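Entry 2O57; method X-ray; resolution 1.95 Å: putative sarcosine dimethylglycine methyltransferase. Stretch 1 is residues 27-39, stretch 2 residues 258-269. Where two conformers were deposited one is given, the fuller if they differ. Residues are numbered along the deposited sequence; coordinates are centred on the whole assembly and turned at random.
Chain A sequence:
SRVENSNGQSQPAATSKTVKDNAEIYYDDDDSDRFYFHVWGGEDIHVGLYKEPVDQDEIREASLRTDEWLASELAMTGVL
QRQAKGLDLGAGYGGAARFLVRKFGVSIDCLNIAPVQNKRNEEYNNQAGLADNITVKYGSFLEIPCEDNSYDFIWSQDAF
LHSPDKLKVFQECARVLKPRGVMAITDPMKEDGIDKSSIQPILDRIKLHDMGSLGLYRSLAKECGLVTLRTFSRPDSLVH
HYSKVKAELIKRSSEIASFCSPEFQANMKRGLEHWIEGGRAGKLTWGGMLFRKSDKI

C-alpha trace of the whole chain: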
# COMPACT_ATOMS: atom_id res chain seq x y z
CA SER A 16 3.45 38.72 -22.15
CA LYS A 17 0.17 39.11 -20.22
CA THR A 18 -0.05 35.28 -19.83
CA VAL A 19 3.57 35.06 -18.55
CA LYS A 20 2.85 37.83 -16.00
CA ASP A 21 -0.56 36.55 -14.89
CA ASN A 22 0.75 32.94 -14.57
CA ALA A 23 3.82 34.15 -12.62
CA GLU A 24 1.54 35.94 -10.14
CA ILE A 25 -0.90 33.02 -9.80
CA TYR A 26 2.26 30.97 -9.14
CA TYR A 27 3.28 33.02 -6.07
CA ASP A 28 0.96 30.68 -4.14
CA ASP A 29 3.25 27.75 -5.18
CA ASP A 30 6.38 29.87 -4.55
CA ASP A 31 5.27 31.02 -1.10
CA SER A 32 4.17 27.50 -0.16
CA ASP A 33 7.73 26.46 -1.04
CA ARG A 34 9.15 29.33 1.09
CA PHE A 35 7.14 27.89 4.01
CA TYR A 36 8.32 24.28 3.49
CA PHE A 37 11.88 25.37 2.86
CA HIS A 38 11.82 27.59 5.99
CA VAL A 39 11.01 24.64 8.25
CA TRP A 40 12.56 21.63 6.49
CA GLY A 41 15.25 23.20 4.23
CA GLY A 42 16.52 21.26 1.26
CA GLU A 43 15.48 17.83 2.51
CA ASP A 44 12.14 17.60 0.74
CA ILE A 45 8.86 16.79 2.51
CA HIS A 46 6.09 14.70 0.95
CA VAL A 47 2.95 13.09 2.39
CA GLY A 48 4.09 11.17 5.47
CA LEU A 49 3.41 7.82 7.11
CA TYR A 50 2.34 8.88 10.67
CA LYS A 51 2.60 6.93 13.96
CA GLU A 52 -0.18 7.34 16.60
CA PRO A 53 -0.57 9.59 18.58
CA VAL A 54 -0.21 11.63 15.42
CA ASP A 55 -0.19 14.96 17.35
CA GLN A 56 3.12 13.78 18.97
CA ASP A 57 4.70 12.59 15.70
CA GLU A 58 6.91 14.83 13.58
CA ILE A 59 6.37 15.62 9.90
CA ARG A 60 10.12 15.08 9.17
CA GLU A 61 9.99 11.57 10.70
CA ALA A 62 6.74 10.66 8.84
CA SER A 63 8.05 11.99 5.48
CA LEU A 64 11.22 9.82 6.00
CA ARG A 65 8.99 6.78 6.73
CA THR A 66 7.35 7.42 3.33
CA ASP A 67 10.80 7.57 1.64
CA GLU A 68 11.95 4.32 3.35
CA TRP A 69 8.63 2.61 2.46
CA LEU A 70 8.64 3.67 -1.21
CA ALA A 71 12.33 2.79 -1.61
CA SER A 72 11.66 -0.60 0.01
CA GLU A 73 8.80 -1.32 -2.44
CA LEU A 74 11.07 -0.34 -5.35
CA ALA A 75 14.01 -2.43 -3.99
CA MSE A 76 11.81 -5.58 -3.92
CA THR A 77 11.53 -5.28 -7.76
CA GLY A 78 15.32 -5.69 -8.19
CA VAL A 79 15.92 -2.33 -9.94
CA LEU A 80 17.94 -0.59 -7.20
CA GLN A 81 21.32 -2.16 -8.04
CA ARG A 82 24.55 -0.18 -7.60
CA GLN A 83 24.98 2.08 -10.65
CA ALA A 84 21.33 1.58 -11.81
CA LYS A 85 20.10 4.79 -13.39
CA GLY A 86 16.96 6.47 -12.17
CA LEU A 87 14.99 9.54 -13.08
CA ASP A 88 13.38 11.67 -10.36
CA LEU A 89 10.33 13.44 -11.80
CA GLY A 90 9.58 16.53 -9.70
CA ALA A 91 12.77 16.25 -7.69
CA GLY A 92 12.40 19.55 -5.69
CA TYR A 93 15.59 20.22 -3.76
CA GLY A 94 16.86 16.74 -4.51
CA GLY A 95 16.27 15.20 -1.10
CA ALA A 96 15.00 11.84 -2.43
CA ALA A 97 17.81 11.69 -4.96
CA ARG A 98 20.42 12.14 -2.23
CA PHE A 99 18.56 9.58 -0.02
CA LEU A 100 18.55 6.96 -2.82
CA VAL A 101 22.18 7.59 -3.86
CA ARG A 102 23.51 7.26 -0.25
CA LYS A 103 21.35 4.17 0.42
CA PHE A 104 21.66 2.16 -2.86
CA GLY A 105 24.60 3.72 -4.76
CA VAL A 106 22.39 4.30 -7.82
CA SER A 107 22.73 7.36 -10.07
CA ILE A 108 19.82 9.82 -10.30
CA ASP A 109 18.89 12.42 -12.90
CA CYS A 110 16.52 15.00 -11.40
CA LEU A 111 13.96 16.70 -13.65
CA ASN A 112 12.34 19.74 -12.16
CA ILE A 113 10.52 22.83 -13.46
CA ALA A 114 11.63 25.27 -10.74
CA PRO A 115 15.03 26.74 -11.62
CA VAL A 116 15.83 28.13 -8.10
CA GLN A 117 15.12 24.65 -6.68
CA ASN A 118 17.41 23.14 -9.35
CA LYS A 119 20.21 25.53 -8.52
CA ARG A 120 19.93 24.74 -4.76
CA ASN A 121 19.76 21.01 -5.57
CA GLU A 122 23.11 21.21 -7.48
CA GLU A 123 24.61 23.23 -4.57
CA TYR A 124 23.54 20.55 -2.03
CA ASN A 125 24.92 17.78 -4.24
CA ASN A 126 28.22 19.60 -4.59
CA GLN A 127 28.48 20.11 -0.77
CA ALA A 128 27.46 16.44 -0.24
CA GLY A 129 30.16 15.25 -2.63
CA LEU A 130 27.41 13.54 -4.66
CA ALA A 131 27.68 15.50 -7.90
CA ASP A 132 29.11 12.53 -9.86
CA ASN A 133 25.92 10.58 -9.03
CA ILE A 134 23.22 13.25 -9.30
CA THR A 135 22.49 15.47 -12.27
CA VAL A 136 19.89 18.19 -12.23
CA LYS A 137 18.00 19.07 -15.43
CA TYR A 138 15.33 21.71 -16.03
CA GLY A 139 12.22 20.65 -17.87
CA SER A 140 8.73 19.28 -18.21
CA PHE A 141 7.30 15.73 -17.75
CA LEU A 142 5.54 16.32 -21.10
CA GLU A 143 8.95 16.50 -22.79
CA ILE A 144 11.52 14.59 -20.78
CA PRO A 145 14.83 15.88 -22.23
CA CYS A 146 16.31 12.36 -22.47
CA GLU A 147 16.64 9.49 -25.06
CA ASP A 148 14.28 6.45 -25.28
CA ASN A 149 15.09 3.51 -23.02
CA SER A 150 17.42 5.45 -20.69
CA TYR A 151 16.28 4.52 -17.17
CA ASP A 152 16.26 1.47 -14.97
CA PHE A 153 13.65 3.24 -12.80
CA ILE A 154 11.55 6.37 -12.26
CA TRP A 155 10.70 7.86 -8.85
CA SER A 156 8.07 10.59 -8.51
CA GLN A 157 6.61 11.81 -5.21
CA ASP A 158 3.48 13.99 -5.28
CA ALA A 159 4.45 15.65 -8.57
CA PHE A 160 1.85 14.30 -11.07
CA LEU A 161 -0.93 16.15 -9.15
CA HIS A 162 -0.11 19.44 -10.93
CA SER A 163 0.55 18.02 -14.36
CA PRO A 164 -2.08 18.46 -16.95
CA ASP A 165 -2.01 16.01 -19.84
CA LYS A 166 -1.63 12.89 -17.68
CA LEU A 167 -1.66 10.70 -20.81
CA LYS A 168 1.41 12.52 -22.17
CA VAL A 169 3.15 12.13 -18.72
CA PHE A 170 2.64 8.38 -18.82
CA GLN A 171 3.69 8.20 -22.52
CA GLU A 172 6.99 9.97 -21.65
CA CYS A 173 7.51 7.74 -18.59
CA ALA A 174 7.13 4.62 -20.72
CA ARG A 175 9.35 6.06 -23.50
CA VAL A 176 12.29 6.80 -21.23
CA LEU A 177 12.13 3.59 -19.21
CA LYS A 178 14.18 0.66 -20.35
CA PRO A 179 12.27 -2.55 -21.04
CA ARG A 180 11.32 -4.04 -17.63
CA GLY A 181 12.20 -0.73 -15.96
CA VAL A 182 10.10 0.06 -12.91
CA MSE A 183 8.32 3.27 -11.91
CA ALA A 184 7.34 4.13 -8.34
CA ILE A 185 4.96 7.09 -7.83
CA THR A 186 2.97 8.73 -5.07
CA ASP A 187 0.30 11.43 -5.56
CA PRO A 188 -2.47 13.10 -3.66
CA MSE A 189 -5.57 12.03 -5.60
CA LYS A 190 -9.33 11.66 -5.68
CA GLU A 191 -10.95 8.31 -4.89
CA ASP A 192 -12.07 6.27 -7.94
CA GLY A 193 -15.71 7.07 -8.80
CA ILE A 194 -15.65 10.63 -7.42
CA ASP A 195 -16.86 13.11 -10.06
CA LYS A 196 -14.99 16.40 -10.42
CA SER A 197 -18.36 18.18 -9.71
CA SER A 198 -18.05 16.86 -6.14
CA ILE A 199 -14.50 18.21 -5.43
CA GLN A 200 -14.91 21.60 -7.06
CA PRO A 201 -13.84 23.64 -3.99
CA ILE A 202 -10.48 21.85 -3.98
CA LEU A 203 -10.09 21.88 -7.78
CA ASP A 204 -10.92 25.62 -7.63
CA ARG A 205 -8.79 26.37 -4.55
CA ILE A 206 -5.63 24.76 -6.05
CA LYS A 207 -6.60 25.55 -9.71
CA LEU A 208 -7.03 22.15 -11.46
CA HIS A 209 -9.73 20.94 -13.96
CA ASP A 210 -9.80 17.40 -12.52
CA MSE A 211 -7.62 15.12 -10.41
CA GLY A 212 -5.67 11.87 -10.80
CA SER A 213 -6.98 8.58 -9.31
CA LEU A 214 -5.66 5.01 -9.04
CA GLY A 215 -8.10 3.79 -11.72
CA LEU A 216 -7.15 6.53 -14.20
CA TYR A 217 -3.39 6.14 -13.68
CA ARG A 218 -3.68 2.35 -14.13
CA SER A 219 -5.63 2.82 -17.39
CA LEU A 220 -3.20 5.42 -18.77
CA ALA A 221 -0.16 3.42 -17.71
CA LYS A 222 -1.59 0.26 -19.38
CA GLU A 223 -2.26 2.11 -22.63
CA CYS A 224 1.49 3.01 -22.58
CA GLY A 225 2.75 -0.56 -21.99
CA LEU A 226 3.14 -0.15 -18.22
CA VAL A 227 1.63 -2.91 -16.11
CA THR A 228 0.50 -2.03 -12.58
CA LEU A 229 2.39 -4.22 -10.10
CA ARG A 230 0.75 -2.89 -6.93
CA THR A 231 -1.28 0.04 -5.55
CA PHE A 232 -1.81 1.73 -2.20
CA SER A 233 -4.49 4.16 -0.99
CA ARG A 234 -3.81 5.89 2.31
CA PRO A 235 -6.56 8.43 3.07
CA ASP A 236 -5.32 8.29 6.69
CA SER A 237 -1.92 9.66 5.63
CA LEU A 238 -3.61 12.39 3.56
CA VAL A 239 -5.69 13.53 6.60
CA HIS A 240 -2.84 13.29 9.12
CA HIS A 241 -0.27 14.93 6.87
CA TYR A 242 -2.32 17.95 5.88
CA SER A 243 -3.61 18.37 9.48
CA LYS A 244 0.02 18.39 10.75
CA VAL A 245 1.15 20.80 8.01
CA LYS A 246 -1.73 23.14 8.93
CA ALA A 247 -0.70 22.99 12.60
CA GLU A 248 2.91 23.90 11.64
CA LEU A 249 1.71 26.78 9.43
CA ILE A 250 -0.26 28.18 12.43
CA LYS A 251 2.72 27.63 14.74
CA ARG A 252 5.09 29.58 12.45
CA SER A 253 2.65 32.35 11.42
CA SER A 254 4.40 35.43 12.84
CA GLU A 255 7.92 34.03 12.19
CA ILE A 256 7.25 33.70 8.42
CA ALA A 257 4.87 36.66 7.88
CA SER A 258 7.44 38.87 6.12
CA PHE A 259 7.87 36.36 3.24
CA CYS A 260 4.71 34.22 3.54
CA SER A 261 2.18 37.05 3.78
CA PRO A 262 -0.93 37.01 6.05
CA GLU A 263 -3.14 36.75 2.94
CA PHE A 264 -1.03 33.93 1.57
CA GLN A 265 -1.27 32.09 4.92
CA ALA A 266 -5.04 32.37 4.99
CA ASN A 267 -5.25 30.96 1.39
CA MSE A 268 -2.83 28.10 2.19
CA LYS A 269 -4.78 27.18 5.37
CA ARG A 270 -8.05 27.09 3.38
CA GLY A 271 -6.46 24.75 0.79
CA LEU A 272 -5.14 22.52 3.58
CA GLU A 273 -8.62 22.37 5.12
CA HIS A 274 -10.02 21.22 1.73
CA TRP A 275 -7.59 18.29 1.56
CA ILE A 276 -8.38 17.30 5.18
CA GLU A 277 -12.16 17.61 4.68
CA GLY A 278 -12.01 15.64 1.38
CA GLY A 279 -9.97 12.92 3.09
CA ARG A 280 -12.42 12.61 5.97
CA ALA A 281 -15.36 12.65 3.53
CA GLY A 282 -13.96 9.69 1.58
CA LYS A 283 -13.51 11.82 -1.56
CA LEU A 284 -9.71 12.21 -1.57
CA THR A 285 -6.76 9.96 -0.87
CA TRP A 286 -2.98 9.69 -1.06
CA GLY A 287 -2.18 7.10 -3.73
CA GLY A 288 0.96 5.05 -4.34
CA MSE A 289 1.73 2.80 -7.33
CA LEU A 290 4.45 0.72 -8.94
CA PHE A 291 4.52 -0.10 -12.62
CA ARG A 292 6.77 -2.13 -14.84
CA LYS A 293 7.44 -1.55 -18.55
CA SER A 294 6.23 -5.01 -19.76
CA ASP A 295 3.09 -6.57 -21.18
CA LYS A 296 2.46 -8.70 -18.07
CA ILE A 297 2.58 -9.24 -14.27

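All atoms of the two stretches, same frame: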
# COMPACT_ATOMS: atom_id res chain seq x y z
N TYR A 27 2.71 32.63 -7.37
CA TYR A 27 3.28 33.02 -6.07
C TYR A 27 2.72 32.15 -4.95
O TYR A 27 3.36 31.98 -3.94
CB TYR A 27 3.14 34.51 -5.75
CG TYR A 27 3.88 35.42 -6.73
CD1 TYR A 27 5.14 35.06 -7.24
CD2 TYR A 27 3.33 36.63 -7.14
CE1 TYR A 27 5.83 35.88 -8.15
CE2 TYR A 27 4.00 37.48 -8.03
CZ TYR A 27 5.25 37.11 -8.53
OH TYR A 27 5.89 37.93 -9.42
N ASP A 28 1.51 31.61 -5.13
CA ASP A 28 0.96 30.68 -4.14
C ASP A 28 1.89 29.46 -4.02
O ASP A 28 2.23 29.07 -2.91
CB ASP A 28 -0.46 30.25 -4.48
CG ASP A 28 -1.48 31.35 -4.23
OD1 ASP A 28 -1.87 31.59 -3.05
OD2 ASP A 28 -1.89 31.97 -5.22
N ASP A 29 2.31 28.90 -5.15
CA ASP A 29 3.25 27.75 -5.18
C ASP A 29 4.61 28.18 -4.61
O ASP A 29 5.22 27.45 -3.82
CB ASP A 29 3.46 27.22 -6.62
CG ASP A 29 2.27 26.41 -7.16
OD1 ASP A 29 1.24 26.25 -6.48
OD2 ASP A 29 2.37 25.92 -8.29
N ASP A 30 5.09 29.35 -5.04
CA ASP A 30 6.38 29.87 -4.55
C ASP A 30 6.38 30.11 -3.05
O ASP A 30 7.36 29.81 -2.37
CB ASP A 30 6.76 31.20 -5.22
CG ASP A 30 7.08 31.06 -6.68
OD1 ASP A 30 7.57 29.99 -7.12
OD2 ASP A 30 6.87 32.05 -7.42
N ASP A 31 5.31 30.71 -2.53
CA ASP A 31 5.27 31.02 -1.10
C ASP A 31 5.03 29.77 -0.24
O ASP A 31 5.53 29.68 0.88
CB ASP A 31 4.27 32.13 -0.78
CG ASP A 31 4.81 33.53 -1.23
OD1 ASP A 31 6.01 33.63 -1.54
OD2 ASP A 31 4.03 34.48 -1.32
N SER A 32 4.27 28.81 -0.78
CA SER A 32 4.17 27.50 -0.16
C SER A 32 5.57 26.90 -0.05
O SER A 32 5.95 26.45 1.04
CB SER A 32 3.21 26.60 -0.94
OG SER A 32 3.15 25.32 -0.35
N ASP A 33 6.35 26.93 -1.13
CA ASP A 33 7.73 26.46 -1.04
C ASP A 33 8.61 27.22 -0.03
O ASP A 33 9.42 26.61 0.66
CB ASP A 33 8.42 26.37 -2.41
CG ASP A 33 9.68 25.53 -2.34
OD1 ASP A 33 9.61 24.31 -1.94
OD2 ASP A 33 10.76 26.06 -2.68
N ARG A 34 8.45 28.55 0.07
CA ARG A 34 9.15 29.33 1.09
C ARG A 34 8.84 28.80 2.51
O ARG A 34 9.74 28.75 3.37
CB ARG A 34 8.76 30.81 1.02
CG ARG A 34 9.28 31.55 -0.24
CD ARG A 34 8.90 33.02 -0.16
NE ARG A 34 9.44 33.81 -1.27
CZ ARG A 34 9.23 35.12 -1.41
NH1 ARG A 34 8.46 35.79 -0.53
NH2 ARG A 34 9.78 35.76 -2.41
N PHE A 35 7.56 28.47 2.74
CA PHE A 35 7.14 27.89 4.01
C PHE A 35 7.81 26.54 4.24
O PHE A 35 8.40 26.34 5.27
CB PHE A 35 5.61 27.76 4.14
CG PHE A 35 5.19 26.87 5.31
CD1 PHE A 35 5.29 27.32 6.64
CD2 PHE A 35 4.68 25.59 5.08
CE1 PHE A 35 4.91 26.50 7.72
CE2 PHE A 35 4.30 24.75 6.13
CZ PHE A 35 4.42 25.20 7.46
N TYR A 36 7.70 25.61 3.29
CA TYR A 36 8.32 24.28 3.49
C TYR A 36 9.84 24.37 3.61
O TYR A 36 10.48 23.72 4.47
CB TYR A 36 7.98 23.39 2.33
CG TYR A 36 6.61 22.75 2.41
CD1 TYR A 36 6.39 21.63 3.23
CD2 TYR A 36 5.54 23.28 1.69
CE1 TYR A 36 5.14 21.02 3.28
CE2 TYR A 36 4.27 22.69 1.75
CZ TYR A 36 4.09 21.55 2.53
OH TYR A 36 2.85 20.95 2.58
N PHE A 37 10.45 25.17 2.75
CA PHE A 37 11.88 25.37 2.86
C PHE A 37 12.27 25.98 4.21
O PHE A 37 13.28 25.63 4.78
CB PHE A 37 12.41 26.22 1.67
CG PHE A 37 13.90 26.34 1.63
CD1 PHE A 37 14.69 25.30 1.14
CD2 PHE A 37 14.52 27.48 2.12
CE1 PHE A 37 16.11 25.42 1.10
CE2 PHE A 37 15.91 27.62 2.10
CZ PHE A 37 16.71 26.57 1.59
N HIS A 38 11.47 26.90 4.73
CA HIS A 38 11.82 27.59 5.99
C HIS A 38 11.95 26.56 7.12
O HIS A 38 12.82 26.66 7.95
CB HIS A 38 10.77 28.62 6.35
CG HIS A 38 10.96 29.25 7.71
ND1 HIS A 38 11.95 30.17 7.99
CD2 HIS A 38 10.28 29.08 8.88
CE1 HIS A 38 11.86 30.55 9.25
NE2 HIS A 38 10.87 29.90 9.82
N VAL A 39 11.05 25.59 7.13
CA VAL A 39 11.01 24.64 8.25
C VAL A 39 11.93 23.45 8.01
O VAL A 39 12.67 23.04 8.90
CB VAL A 39 9.53 24.20 8.59
CG1 VAL A 39 9.49 23.23 9.80
CG2 VAL A 39 8.62 25.45 8.85
N SER A 258 6.78 37.94 7.06
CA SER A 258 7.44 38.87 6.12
C SER A 258 7.54 38.30 4.69
O SER A 258 7.53 39.07 3.71
CB SER A 258 8.84 39.33 6.62
OG SER A 258 9.75 38.23 6.65
N PHE A 259 7.66 36.98 4.55
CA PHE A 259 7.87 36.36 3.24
C PHE A 259 6.79 35.38 2.84
O PHE A 259 6.72 35.00 1.68
CB PHE A 259 9.26 35.72 3.14
CG PHE A 259 9.52 34.64 4.18
CD1 PHE A 259 9.07 33.34 3.99
CD2 PHE A 259 10.24 34.94 5.35
CE1 PHE A 259 9.33 32.34 4.94
CE2 PHE A 259 10.50 33.93 6.31
CZ PHE A 259 10.04 32.66 6.10
N CYS A 260 5.97 34.94 3.81
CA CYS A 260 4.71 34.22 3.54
C CYS A 260 3.60 35.10 4.12
O CYS A 260 3.32 35.04 5.32
CB CYS A 260 4.71 32.83 4.20
SG CYS A 260 5.91 31.64 3.54
N SER A 261 3.01 35.96 3.28
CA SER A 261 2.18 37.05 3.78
C SER A 261 0.96 36.54 4.57
O SER A 261 0.60 35.36 4.42
CB SER A 261 1.72 37.89 2.61
OG SER A 261 0.72 37.21 1.91
N PRO A 262 0.35 37.41 5.43
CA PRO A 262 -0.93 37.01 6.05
C PRO A 262 -1.98 36.52 5.06
O PRO A 262 -2.65 35.52 5.34
CB PRO A 262 -1.37 38.28 6.82
CG PRO A 262 -0.08 38.93 7.17
CD PRO A 262 0.81 38.70 5.96
N GLU A 263 -2.14 37.19 3.92
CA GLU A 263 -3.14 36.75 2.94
C GLU A 263 -2.76 35.40 2.33
O GLU A 263 -3.64 34.52 2.11
CB GLU A 263 -3.35 37.79 1.84
CG GLU A 263 -4.17 38.99 2.32
CD GLU A 263 -4.34 40.05 1.26
OE1 GLU A 263 -4.49 39.71 0.07
OE2 GLU A 263 -4.38 41.24 1.65
N PHE A 264 -1.48 35.22 2.06
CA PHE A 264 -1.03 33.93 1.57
C PHE A 264 -1.36 32.82 2.59
O PHE A 264 -1.81 31.73 2.20
CB PHE A 264 0.46 33.92 1.25
CG PHE A 264 1.00 32.52 1.15
CD1 PHE A 264 0.74 31.75 0.02
CD2 PHE A 264 1.69 31.95 2.21
CE1 PHE A 264 1.18 30.44 -0.07
CE2 PHE A 264 2.14 30.64 2.13
CZ PHE A 264 1.88 29.87 0.99
N GLN A 265 -1.10 33.09 3.86
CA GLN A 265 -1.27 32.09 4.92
C GLN A 265 -2.72 31.66 5.00
O GLN A 265 -3.03 30.48 5.10
CB GLN A 265 -0.82 32.61 6.28
CG GLN A 265 0.69 32.76 6.38
CD GLN A 265 1.14 33.25 7.74
OE1 GLN A 265 0.64 32.78 8.77
NE2 GLN A 265 2.08 34.21 7.76
N ALA A 266 -3.62 32.64 4.92
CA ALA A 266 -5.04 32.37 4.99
C ALA A 266 -5.46 31.47 3.81
O ALA A 266 -6.15 30.49 4.03
CB ALA A 266 -5.86 33.68 5.07
N ASN A 267 -4.97 31.76 2.59
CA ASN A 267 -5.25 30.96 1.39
C ASN A 267 -4.68 29.54 1.49
O ASN A 267 -5.34 28.57 1.08
CB ASN A 267 -4.65 31.58 0.10
CG ASN A 267 -5.34 32.89 -0.32
OD1 ASN A 267 -6.52 33.08 -0.05
ND2 ASN A 267 -4.61 33.77 -1.00
N MSE A 268 -3.44 29.44 1.98
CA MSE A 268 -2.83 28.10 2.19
C MSE A 268 -3.65 27.25 3.18
O MSE A 268 -3.94 26.09 2.91
CB MSE A 268 -1.39 28.19 2.68
CG MSE A 268 -0.70 26.78 2.62
SE MSE A 268 1.16 26.87 3.03
CE MSE A 268 1.42 24.97 3.31
N LYS A 269 -3.96 27.83 4.33
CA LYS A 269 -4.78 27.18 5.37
C LYS A 269 -6.13 26.69 4.80
O LYS A 269 -6.56 25.55 5.07
CB LYS A 269 -4.94 28.18 6.54
CG LYS A 269 -5.61 27.71 7.81
CD LYS A 269 -5.69 28.86 8.88
CE LYS A 269 -4.33 29.58 9.05
NZ LYS A 269 -4.37 30.82 9.93
O HOH W 1 4.17 36.38 0.77

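The centre of this contact is one aromatic ring laid against a helix backbone. Phe264, a t rotamer whose CA-to-CB bond points toward the first helix, presents a face to Asp31: CB of Asp31 sits 3.5 Å from the ring centroid of Phe264, only 8° off the normal. The ring also comes close to the main chain, with Phe264 CZ 3.2 Å from Ser32 N and Phe264 CE1 3.3 Å from Asp28 O. That amide and carbonyl are already paired with each other in the helix (Ser32 N to Asp28 O, 3.0 Å). An aspartate thus serves the apolar centre with its methylene while its carboxylate turns to other work.

One helical turn beyond Phe264, selenomethionine Met268 extends the packing. Its CB leaves sideways, but the extended t,t,t chain carries CE to 3.8 Å from Phe35 CD2 and 4.0 Å from Tyr36 CE2. Cys260 packs beside Phe35, its SG 3.9 Å from Phe35 CB and 3.3 Å from Asp31 O. The two helix axes run nearly perpendicular, at 91°, and pass 10.6 Å apart.

Polarity gathers at the loop before the second helix. Arg34 NH1 donates to Phe259 O at 2.9 Å, the acceptor lying near the guanidinium plane. The same NH1 is 3.4 Å from Asp31 OD1, a salt bridge of charge alone, since that oxygen lies well out of the plane. A water donates to Asp31 OD2 (2.8 Å) and weakly to Phe259 O (3.0 Å), and accepts from Ser261 N (2.8 Å), tying the carboxylate to the loop. Ser261 OG caps the helix by accepting from Phe264 N at 3.0 Å, so the cap holds the backbone of the very residue that supplies the central ring. The Phe259 ring meets His38 obliquely, CZ of Phe259 3.7 Å from ND1 of His38.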